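PDB 5IG2: short-chain dehydrogenase/reductase SDR from Burkholderia phymatum, which binds NAD and probably catalyses the NAD(P)-dependent oxidation or reduction of a substrate at a CH-OH group, as other short-chain dehydrogenases/reductases do. Local coordinates for residues G90-N98 with Q140-T149; A150-P158 with I266-H274. All coordinates share one frame; numbering follows the deposited sequence.

Interaction 1: G90-N98 with Q140-T149; sequences GKVHLLFNN and QNEAAHIVNT. With NAD (nicotinamide-adenine-dinucleotide), chain F.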
loop_
_atom_site.group_PDB
_atom_site.type_symbol
_atom_site.label_atom_id
_atom_site.label_comp_id
_atom_site.label_asym_id
_atom_site.label_seq_id
_atom_site.Cartn_x
_atom_site.Cartn_y
_atom_site.Cartn_z
ATOM N N GLY B 90 32.434 50.858 3.822
ATOM C CA GLY B 90 32.597 52.293 3.997
ATOM C C GLY B 90 31.919 52.915 5.206
ATOM O O GLY B 90 32.253 54.055 5.560
ATOM N N LYS B 91 30.983 52.217 5.846
ATOM C CA LYS B 91 30.157 52.770 6.910
ATOM C C LYS B 91 29.857 51.662 7.907
ATOM O O LYS B 91 29.927 50.477 7.578
ATOM C CB LYS B 91 28.823 53.325 6.386
ATOM C CG LYS B 91 28.894 54.290 5.207
ATOM C CD LYS B 91 29.116 55.720 5.670
ATOM C CE LYS B 91 28.946 56.714 4.520
ATOM N NZ LYS B 91 27.550 56.725 3.977
ATOM N N VAL B 92 29.504 52.062 9.129
ATOM C CA VAL B 92 28.896 51.170 10.114
ATOM C C VAL B 92 27.687 51.889 10.703
ATOM O O VAL B 92 27.826 52.985 11.257
ATOM C CB VAL B 92 29.876 50.770 11.230
ATOM C CG1 VAL B 92 29.179 49.846 12.221
ATOM C CG2 VAL B 92 31.117 50.109 10.653
ATOM N N HIS B 93 26.505 51.286 10.583
ATOM C CA HIS B 93 25.290 51.914 11.085
ATOM C C HIS B 93 24.680 51.208 12.273
ATOM O O HIS B 93 24.042 51.858 13.107
ATOM C CB HIS B 93 24.235 51.995 9.981
ATOM C CG HIS B 93 24.674 52.797 8.806
ATOM N ND1 HIS B 93 25.079 52.219 7.626
ATOM C CD2 HIS B 93 24.801 54.133 8.636
ATOM C CE1 HIS B 93 25.413 53.167 6.769
ATOM N NE2 HIS B 93 25.256 54.338 7.358
ATOM N N LEU B 94 24.852 49.898 12.358
ATOM C CA LEU B 94 24.277 49.096 13.425
ATOM C C LEU B 94 25.364 48.193 13.988
ATOM O O LEU B 94 26.034 47.485 13.230
ATOM C CB LEU B 94 23.105 48.276 12.879
ATOM C CG LEU B 94 22.117 47.631 13.834
ATOM C CD1 LEU B 94 21.679 48.614 14.908
ATOM C CD2 LEU B 94 20.926 47.127 13.030
ATOM N N LEU B 95 25.543 48.223 15.307
ATOM C CA LEU B 95 26.518 47.372 15.977
ATOM C C LEU B 95 25.801 46.551 17.031
ATOM O O LEU B 95 25.134 47.113 17.905
ATOM C CB LEU B 95 27.636 48.193 16.628
ATOM C CG LEU B 95 28.592 47.388 17.524
ATOM C CD1 LEU B 95 29.403 46.385 16.698
ATOM C CD2 LEU B 95 29.524 48.305 18.304
ATOM N N PHE B 96 25.949 45.231 16.956
ATOM C CA PHE B 96 25.425 44.312 17.968
ATOM C C PHE B 96 26.614 43.762 18.752
ATOM O O PHE B 96 27.318 42.873 18.263
ATOM C CB PHE B 96 24.635 43.165 17.331
ATOM C CG PHE B 96 23.347 43.576 16.677
ATOM C CD1 PHE B 96 23.323 44.006 15.366
ATOM C CD2 PHE B 96 22.149 43.480 17.363
ATOM C CE1 PHE B 96 22.132 44.365 14.759
ATOM C CE2 PHE B 96 20.956 43.839 16.761
ATOM C CZ PHE B 96 20.946 44.279 15.455
ATOM N N ASN B 97 26.843 44.278 19.965
ATOM C CA ASN B 97 27.872 43.717 20.855
ATOM C C ASN B 97 27.216 42.562 21.603
ATOM O O ASN B 97 26.669 42.722 22.698
ATOM C CB ASN B 97 28.432 44.763 21.820
ATOM C CG ASN B 97 29.202 45.882 21.118
ATOM O OD1 ASN B 97 30.142 45.636 20.361
ATOM N ND2 ASN B 97 28.807 47.122 21.385
ATOM N N ASN B 98 27.275 41.385 21.000
ATOM C CA ASN B 98 26.389 40.289 21.354
ATOM C C ASN B 98 27.105 39.015 21.795
ATOM O O ASN B 98 26.530 38.247 22.571
ATOM C CB ASN B 98 25.466 39.990 20.153
ATOM C CG ASN B 98 24.699 38.688 20.300
ATOM O OD1 ASN B 98 23.730 38.594 21.068
ATOM N ND2 ASN B 98 25.122 37.679 19.555
ATOM N N GLN B 140 30.217 59.996 11.323
ATOM C CA GLN B 140 29.529 59.840 10.045
ATOM C C GLN B 140 28.407 60.854 9.825
ATOM O O GLN B 140 28.011 61.065 8.674
ATOM C CB GLN B 140 28.973 58.414 9.923
ATOM C CG GLN B 140 30.049 57.361 9.695
ATOM C CD GLN B 140 29.526 55.932 9.763
ATOM O OE1 GLN B 140 30.225 54.991 9.397
ATOM N NE2 GLN B 140 28.303 55.763 10.256
ATOM N N ASN B 141 27.896 61.489 10.884
ATOM C CA ASN B 141 26.738 62.385 10.787
ATOM C C ASN B 141 25.527 61.671 10.191
ATOM O O ASN B 141 24.774 62.235 9.397
ATOM C CB ASN B 141 27.065 63.645 9.987
ATOM C CG ASN B 141 28.102 64.492 10.659
ATOM O OD1 ASN B 141 28.247 64.455 11.877
ATOM N ND2 ASN B 141 28.837 65.264 9.872
ATOM N N GLU B 142 25.343 60.415 10.574
ATOM C CA GLU B 142 24.230 59.613 10.100
ATOM C C GLU B 142 23.583 58.926 11.288
ATOM O O GLU B 142 24.207 58.741 12.335
ATOM C CB GLU B 142 24.674 58.551 9.090
ATOM C CG GLU B 142 25.107 59.093 7.759
ATOM C CD GLU B 142 25.489 57.989 6.798
ATOM O OE1 GLU B 142 26.614 58.047 6.256
ATOM O OE2 GLU B 142 24.671 57.062 6.593
ATOM N N ALA B 143 22.320 58.548 11.106
ATOM C CA ALA B 143 21.649 57.708 12.087
ATOM C C ALA B 143 22.438 56.420 12.282
ATOM O O ALA B 143 22.833 55.762 11.313
ATOM C CB ALA B 143 20.223 57.395 11.636
ATOM N N ALA B 144 22.690 56.075 13.541
ATOM C CA ALA B 144 23.383 54.840 13.873
ATOM C C ALA B 144 22.912 54.396 15.246
ATOM O O ALA B 144 22.334 55.179 16.005
ATOM C CB ALA B 144 24.907 55.013 13.839
ATOM N N HIS B 145 23.164 53.125 15.564
ATOM C CA HIS B 145 22.615 52.547 16.785
ATOM C C HIS B 145 23.484 51.376 17.229
ATOM O O HIS B 145 23.905 50.556 16.405
ATOM C CB HIS B 145 21.163 52.089 16.561
ATOM C CG HIS B 145 20.304 52.134 17.786
ATOM N ND1 HIS B 145 19.730 53.297 18.251
ATOM C CD2 HIS B 145 19.904 51.153 18.631
ATOM C CE1 HIS B 145 19.017 53.033 19.331
ATOM N NE2 HIS B 145 19.110 51.740 19.586
ATOM N N ILE B 146 23.729 51.302 18.537
ATOM C CA ILE B 146 24.500 50.236 19.166
ATOM C C ILE B 146 23.575 49.435 20.077
ATOM O O ILE B 146 22.911 50.007 20.953
ATOM C CB ILE B 146 25.674 50.810 19.974
ATOM C CG1 ILE B 146 26.635 51.564 19.043
ATOM C CG2 ILE B 146 26.339 49.693 20.810
ATOM C CD1 ILE B 146 27.652 52.403 19.776
ATOM N N VAL B 147 23.546 48.116 19.889
ATOM C CA VAL B 147 22.755 47.222 20.726
ATOM C C VAL B 147 23.700 46.303 21.478
ATOM O O VAL B 147 24.483 45.564 20.859
ATOM C CB VAL B 147 21.761 46.394 19.909
ATOM C CG1 VAL B 147 21.017 45.477 20.845
ATOM C CG2 VAL B 147 20.808 47.304 19.136
ATOM N N ASN B 148 23.610 46.331 22.806
ATOM C CA ASN B 148 24.391 45.456 23.672
ATOM C C ASN B 148 23.489 44.370 24.236
ATOM O O ASN B 148 22.433 44.670 24.806
ATOM C CB ASN B 148 25.038 46.249 24.814
ATOM C CG ASN B 148 26.047 47.257 24.314
ATOM O OD1 ASN B 148 26.604 47.107 23.218
ATOM N ND2 ASN B 148 26.291 48.293 25.111
ATOM N N THR B 149 23.905 43.111 24.089
ATOM C CA THR B 149 23.152 41.995 24.656
ATOM C C THR B 149 23.570 41.792 26.105
ATOM O O THR B 149 24.705 41.387 26.381
ATOM C CB THR B 149 23.367 40.705 23.875
ATOM O OG1 THR B 149 23.095 40.930 22.489
ATOM C CG2 THR B 149 22.427 39.622 24.427
HETATM P PA NAD F . 25.635 31.145 21.392
HETATM O O1A NAD F . 26.640 30.257 22.013
HETATM O O2A NAD F . 24.650 30.411 20.469
HETATM O O5B NAD F . 26.272 32.365 20.591
HETATM C C5B NAD F . 27.317 33.166 21.173
HETATM C C4B NAD F . 28.441 33.213 20.175
HETATM O O4B NAD F . 29.508 34.037 20.696
HETATM C C3B NAD F . 29.067 31.854 19.814
HETATM O O3B NAD F . 29.034 31.621 18.411
HETATM C C2B NAD F . 30.516 31.979 20.313
HETATM O O2B NAD F . 31.444 31.307 19.469
HETATM C C1B NAD F . 30.725 33.484 20.245
HETATM N N9A NAD F . 31.811 33.979 21.081
HETATM C C8A NAD F . 32.145 33.568 22.344
HETATM N N7A NAD F . 33.246 34.109 22.809
HETATM C C5A NAD F . 33.662 34.940 21.780
HETATM C C6A NAD F . 34.775 35.788 21.639
HETATM N N6A NAD F . 35.759 35.876 22.538
HETATM N N1A NAD F . 34.873 36.513 20.503
HETATM C C2A NAD F . 33.925 36.375 19.568
HETATM N N3A NAD F . 32.844 35.586 19.577
HETATM C C4A NAD F . 32.775 34.886 20.717
HETATM O O3 NAD F . 24.810 31.892 22.526
HETATM P PN NAD F . 23.746 33.083 22.468
HETATM O O1N NAD F . 23.343 33.339 21.062
HETATM O O2N NAD F . 22.703 32.767 23.469
HETATM O O5D NAD F . 24.656 34.268 23.018
HETATM C C5D NAD F . 24.497 35.623 22.543
HETATM C C4D NAD F . 24.359 36.527 23.743
HETATM O O4D NAD F . 23.067 36.342 24.368
HETATM C C3D NAD F . 25.403 36.323 24.849
HETATM O O3D NAD F . 25.870 37.589 25.301
HETATM C C2D NAD F . 24.596 35.644 25.958
HETATM O O2D NAD F . 25.166 35.911 27.233
HETATM C C1D NAD F . 23.258 36.337 25.755
HETATM N N1N NAD F . 22.028 35.680 26.413
HETATM C C2N NAD F . 21.691 34.429 26.053
HETATM C C3N NAD F . 20.568 33.830 26.596
HETATM C C7N NAD F . 20.038 32.508 26.136
HETATM O O7N NAD F . 19.254 31.882 26.866
HETATM N N7N NAD F . 20.519 32.001 25.013
HETATM C C4N NAD F . 19.804 34.553 27.504
HETATM C C5N NAD F . 20.166 35.845 27.842
HETATM C C6N NAD F . 21.294 36.396 27.288
HETATM O O HOH W 1 32.360 55.522 7.900
#
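Q140 OE1 is gripped twice: the backbone N of V92 donates to it over 3.0 Å, on a lone pair in the carbonyl plane, and a water that also donates to G90 O reaches it at 2.7 Å. The same amide returns a bond, Q140 NE2 to V92 O, less well directed because NE2 stands 44° above the plane of the V92 carbonyl. Both bonds to V92 fix the rotation of the amide, and the side chain, extended beyond CG (chi2 172°), reaches across to the V92 backbone.

The E142 carboxylate is divided between two partners. K91 NZ forms a salt bridge at 2.8 Å with E142 OE1, which offers its syn lone pair, after bends at chi2 and chi4 turn the lysine chain across the glutamate. H93 NE2 donates to E142 OE2 at 2.9 Å, from above the carboxylate plane, while H93 ND1 accepts from the backbone N-H of V16. Bonds at both nitrogens hold the ring's rotation and are consistent with the neutral NE2-H tautomer.

Beyond H93 the segments become neighbouring parallel strands, 94-97 and 144-149, of the central Rossmann sheet, their axes 13° apart. Backbone bonds run from H145 N to H93 O through to T149 N to N97 O. F96 lies beside V147 (CD2 to CB 3.9 Å), with I253 of helix 242-254 over both; L95 and I146 face M137 of helix 112-140.

N97 ND2 donates to N148 OD1 at 2.9 Å, with the acceptor exactly in its amide plane; N148 ND2 is held by T175. At the C-terminal strand ends T149 OG1 donates to N98 OD1 over 2.8 Å, while N98 O accepts the ribose hydroxyl O3D of NAD.

Interaction 2: A150-P158 with I266-H274; sequences ASVAGLLSP and ILATVRLRH. With NAD (nicotinamide-adenine-dinucleotide), chain F; ACT (acetate ion), chain G.
L156 and I266 meet in an apolar contact that V152, L155 and V270 extend. Their ends meet tip to tip, L156 CD1 lying 3.7 Å from I266 CD1. V152 crosses I266 obliquely from the 3-10 segment 152-154, with its CG1 3.8 Å from I266 CG1. The isoleucine places CG1 anti to its own backbone N (chi1 -157°), which carries that branch to both V152 and L156. The other methyl of L156, CD2, packs on V270 CG2 at 3.8 Å, the two side chains crossing at about a right angle, and the same methyl lies close to the T269 carbonyl. L155 adds its CB against V270 CG2.

Among the mixed contacts, R273 meets the loop with its aliphatic chain. Extended from CG to NE, it brings R273 CD to 3.3 Å from L155 O and alongside L156 CA. The guanidinium continues to the second subunit, where E176 forms a salt bridge with R273 NE and accepts a hydrogen bond from S157 OG. Water 2 lies in the ring plane of H274, 2.6 Å from NE2, and donates a weak bond to L155 O; H274 ND1 is taken by E278 of the second subunit. Thus the loop and helix 267-279 face this neighbour together.

Ligand contacts occupy the start of 150-158. S151 OG donates to acetate OXT at 2.6 Å and accepts from A153 N at 2.8 Å, with an N-H...O angle of 163°. This second bond closes an ST turn and helps orient the hydroxyl; S151 OG lies 3.4 Å from NAD C5N. Acetate, probably from the crystallisation liquor, also bonds Y164 OH; with K168 nearby, this grouping is consistent with the Ser-Tyr-Lys active site of short-chain dehydrogenases.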
loop_
_atom_site.group_PDB
_atom_site.type_symbol
_atom_site.label_atom_id
_atom_site.label_comp_id
_atom_site.label_asym_id
_atom_site.label_seq_id
_atom_site.Cartn_x
_atom_site.Cartn_y
_atom_site.Cartn_z
ATOM N N ALA B 150 22.663 42.080 27.031
ATOM C CA ALA B 150 22.892 41.681 28.414
ATOM C C ALA B 150 22.135 40.375 28.641
ATOM O O ALA B 150 22.455 39.357 28.015
ATOM C CB ALA B 150 22.456 42.782 29.396
ATOM N N SER B 151 21.103 40.407 29.483
ATOM C CA SER B 151 20.348 39.223 29.878
ATOM C C SER B 151 19.394 39.646 30.976
ATOM O O SER B 151 19.610 40.696 31.586
ATOM C CB SER B 151 21.272 38.114 30.398
ATOM O OG SER B 151 20.524 37.073 31.002
ATOM N N VAL B 152 18.359 38.852 31.263
ATOM C CA VAL B 152 17.653 39.045 32.528
ATOM C C VAL B 152 18.594 38.818 33.708
ATOM O O VAL B 152 18.330 39.316 34.810
ATOM C CB VAL B 152 16.406 38.137 32.635
ATOM C CG1 VAL B 152 15.437 38.434 31.498
ATOM C CG2 VAL B 152 16.798 36.657 32.668
ATOM N N ALA B 153 19.703 38.090 33.505
ATOM C CA ALA B 153 20.725 37.967 34.546
ATOM C C ALA B 153 21.460 39.276 34.819
ATOM O O ALA B 153 22.256 39.332 35.766
ATOM C CB ALA B 153 21.754 36.901 34.174
ATOM N N GLY B 154 21.260 40.301 33.997
ATOM C CA GLY B 154 21.729 41.630 34.321
ATOM C C GLY B 154 20.733 42.438 35.115
ATOM O O GLY B 154 21.020 43.574 35.509
ATOM N N LEU B 155 19.548 41.875 35.346
ATOM C CA LEU B 155 18.508 42.521 36.127
ATOM C C LEU B 155 18.192 41.767 37.406
ATOM O O LEU B 155 17.529 42.328 38.282
ATOM C CB LEU B 155 17.219 42.657 35.296
ATOM C CG LEU B 155 17.340 43.325 33.923
ATOM C CD1 LEU B 155 16.017 43.167 33.147
ATOM C CD2 LEU B 155 17.727 44.786 34.078
ATOM N N LEU B 156 18.638 40.516 37.523
ATOM C CA LEU B 156 18.422 39.623 38.653
ATOM C C LEU B 156 19.768 39.067 39.083
ATOM O O LEU B 156 20.779 39.245 38.401
ATOM C CB LEU B 156 17.508 38.454 38.275
ATOM C CG LEU B 156 16.113 38.790 37.782
ATOM C CD1 LEU B 156 15.468 37.549 37.213
ATOM C CD2 LEU B 156 15.306 39.312 38.939
ATOM N N SER B 157 19.776 38.349 40.200
ATOM C CA SER B 157 20.981 37.669 40.681
ATOM C C SER B 157 20.631 36.234 41.064
ATOM O O SER B 157 20.598 35.871 42.248
ATOM C CB SER B 157 21.613 38.438 41.840
ATOM O OG SER B 157 21.924 39.758 41.421
ATOM N N PRO B 158 20.371 35.385 40.066
ATOM C CA PRO B 158 20.059 33.980 40.357
ATOM C C PRO B 158 21.259 33.255 40.938
ATOM O O PRO B 158 22.416 33.540 40.576
ATOM C CB PRO B 158 19.684 33.405 38.979
ATOM C CG PRO B 158 19.637 34.574 38.027
ATOM C CD PRO B 158 20.433 35.679 38.623
ATOM N N ILE B 266 9.452 37.847 33.079
ATOM C CA ILE B 266 10.490 38.021 34.095
ATOM C C ILE B 266 10.183 39.158 35.064
ATOM O O ILE B 266 10.816 39.258 36.119
ATOM C CB ILE B 266 11.860 38.275 33.422
ATOM C CG1 ILE B 266 13.011 37.911 34.361
ATOM C CG2 ILE B 266 11.996 39.735 32.973
ATOM C CD1 ILE B 266 13.147 36.407 34.613
ATOM N N LEU B 267 9.219 40.014 34.739
ATOM C CA LEU B 267 9.056 41.253 35.488
ATOM C C LEU B 267 8.627 41.013 36.935
ATOM O O LEU B 267 8.976 41.811 37.809
ATOM C CB LEU B 267 8.072 42.168 34.755
ATOM C CG LEU B 267 8.722 42.831 33.533
ATOM C CD1 LEU B 267 7.698 43.523 32.650
ATOM C CD2 LEU B 267 9.806 43.810 33.980
ATOM N N ALA B 268 7.905 39.927 37.227
ATOM C CA ALA B 268 7.547 39.669 38.623
ATOM C C ALA B 268 8.790 39.517 39.497
ATOM O O ALA B 268 8.866 40.093 40.588
ATOM C CB ALA B 268 6.660 38.426 38.731
ATOM N N THR B 269 9.787 38.768 39.028
ATOM C CA THR B 269 10.958 38.577 39.867
ATOM C C THR B 269 11.924 39.751 39.781
ATOM O O THR B 269 12.684 39.974 40.732
ATOM C CB THR B 269 11.677 37.262 39.532
ATOM O OG1 THR B 269 11.997 37.214 38.136
ATOM C CG2 THR B 269 10.800 36.064 39.907
ATOM N N VAL B 270 11.891 40.535 38.705
ATOM C CA VAL B 270 12.654 41.781 38.708
ATOM C C VAL B 270 12.066 42.749 39.731
ATOM O O VAL B 270 12.795 43.395 40.495
ATOM C CB VAL B 270 12.688 42.393 37.298
ATOM C CG1 VAL B 270 13.324 43.763 37.339
ATOM C CG2 VAL B 270 13.454 41.480 36.353
ATOM N N ARG B 271 10.738 42.849 39.781
ATOM C CA ARG B 271 10.110 43.711 40.773
ATOM C C ARG B 271 10.480 43.271 42.191
ATOM O O ARG B 271 10.708 44.109 43.072
ATOM C CB ARG B 271 8.591 43.714 40.559
ATOM C CG ARG B 271 7.815 44.579 41.543
ATOM C CD ARG B 271 7.944 46.077 41.236
ATOM N NE ARG B 271 7.767 46.912 42.429
ATOM C CZ ARG B 271 8.688 47.747 42.915
ATOM N NH1 ARG B 271 9.859 47.888 42.307
ATOM N NH2 ARG B 271 8.433 48.458 44.006
ATOM N N LEU B 272 10.578 41.956 42.419
ATOM C CA LEU B 272 10.927 41.445 43.744
ATOM C C LEU B 272 12.316 41.914 44.166
ATOM O O LEU B 272 12.514 42.378 45.295
ATOM C CB LEU B 272 10.840 39.915 43.749
ATOM C CG LEU B 272 11.065 39.200 45.077
ATOM C CD1 LEU B 272 9.950 39.524 46.069
ATOM C CD2 LEU B 272 11.187 37.704 44.872
ATOM N N ARG B 273 13.296 41.798 43.268
ATOM C CA ARG B 273 14.638 42.298 43.555
ATOM C C ARG B 273 14.632 43.804 43.794
ATOM O O ARG B 273 15.295 44.300 44.718
ATOM C CB ARG B 273 15.579 41.953 42.403
ATOM C CG ARG B 273 16.962 42.557 42.565
ATOM C CD ARG B 273 17.982 42.075 41.513
ATOM N NE ARG B 273 19.253 42.730 41.809
ATOM C CZ ARG B 273 19.615 43.928 41.347
ATOM N NH1 ARG B 273 18.829 44.592 40.497
ATOM N NH2 ARG B 273 20.763 44.465 41.739
ATOM N N HIS B 274 13.898 44.556 42.967
ATOM C CA HIS B 274 13.871 46.004 43.144
ATOM C C HIS B 274 13.284 46.377 44.496
ATOM O O HIS B 274 13.766 47.304 45.160
ATOM C CB HIS B 274 13.087 46.660 42.006
ATOM C CG HIS B 274 13.805 46.626 40.690
ATOM N ND1 HIS B 274 13.197 46.957 39.498
ATOM C CD2 HIS B 274 15.083 46.298 40.384
ATOM C CE1 HIS B 274 14.073 46.842 38.514
ATOM N NE2 HIS B 274 15.225 46.443 39.024
HETATM P PA NAD F . 25.635 31.145 21.392
HETATM O O1A NAD F . 26.640 30.257 22.013
HETATM O O2A NAD F . 24.650 30.411 20.469
HETATM O O5B NAD F . 26.272 32.365 20.591
HETATM C C5B NAD F . 27.317 33.166 21.173
HETATM C C4B NAD F . 28.441 33.213 20.175
HETATM O O4B NAD F . 29.508 34.037 20.696
HETATM C C3B NAD F . 29.067 31.854 19.814
HETATM O O3B NAD F . 29.034 31.621 18.411
HETATM C C2B NAD F . 30.516 31.979 20.313
HETATM O O2B NAD F . 31.444 31.307 19.469
HETATM C C1B NAD F . 30.725 33.484 20.245
HETATM N N9A NAD F . 31.811 33.979 21.081
HETATM C C8A NAD F . 32.145 33.568 22.344
HETATM N N7A NAD F . 33.246 34.109 22.809
HETATM C C5A NAD F . 33.662 34.940 21.780
HETATM C C6A NAD F . 34.775 35.788 21.639
HETATM N N6A NAD F . 35.759 35.876 22.538
HETATM N N1A NAD F . 34.873 36.513 20.503
HETATM C C2A NAD F . 33.925 36.375 19.568
HETATM N N3A NAD F . 32.844 35.586 19.577
HETATM C C4A NAD F . 32.775 34.886 20.717
HETATM O O3 NAD F . 24.810 31.892 22.526
HETATM P PN NAD F . 23.746 33.083 22.468
HETATM O O1N NAD F . 23.343 33.339 21.062
HETATM O O2N NAD F . 22.703 32.767 23.469
HETATM O O5D NAD F . 24.656 34.268 23.018
HETATM C C5D NAD F . 24.497 35.623 22.543
HETATM C C4D NAD F . 24.359 36.527 23.743
HETATM O O4D NAD F . 23.067 36.342 24.368
HETATM C C3D NAD F . 25.403 36.323 24.849
HETATM O O3D NAD F . 25.870 37.589 25.301
HETATM C C2D NAD F . 24.596 35.644 25.958
HETATM O O2D NAD F . 25.166 35.911 27.233
HETATM C C1D NAD F . 23.258 36.337 25.755
HETATM N N1N NAD F . 22.028 35.680 26.413
HETATM C C2N NAD F . 21.691 34.429 26.053
HETATM C C3N NAD F . 20.568 33.830 26.596
HETATM C C7N NAD F . 20.038 32.508 26.136
HETATM O O7N NAD F . 19.254 31.882 26.866
HETATM N N7N NAD F . 20.519 32.001 25.013
HETATM C C4N NAD F . 19.804 34.553 27.504
HETATM C C5N NAD F . 20.166 35.845 27.842
HETATM C C6N NAD F . 21.294 36.396 27.288
HETATM C C ACT G . 20.885 33.639 30.536
HETATM O O ACT G . 19.841 33.613 31.235
HETATM O OXT ACT G . 21.396 34.768 30.345
HETATM C CH3 ACT G . 21.494 32.402 29.940
HETATM O O HOH W 2 17.410 45.604 37.834
#

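How the interactions relate
Interaction 1 closes before interaction 2 opens, and T149 leads directly into A150, so the two form a series along the chain with centres 27 Å apart. The first lies between adjacent inner strands of the parallel sheet; the second joins the loop following strand 144-149 to helix 267-279, near the C-terminal end of the modelled chain and against a second subunit. The segments have no other mutual touch, but both reach NAD: 90-98 and 140-149 at the nicotinamide ribose, 150-158 at the nicotinamide ring. One continuous path therefore runs from the sheet core past the cofactor to the subunit interface.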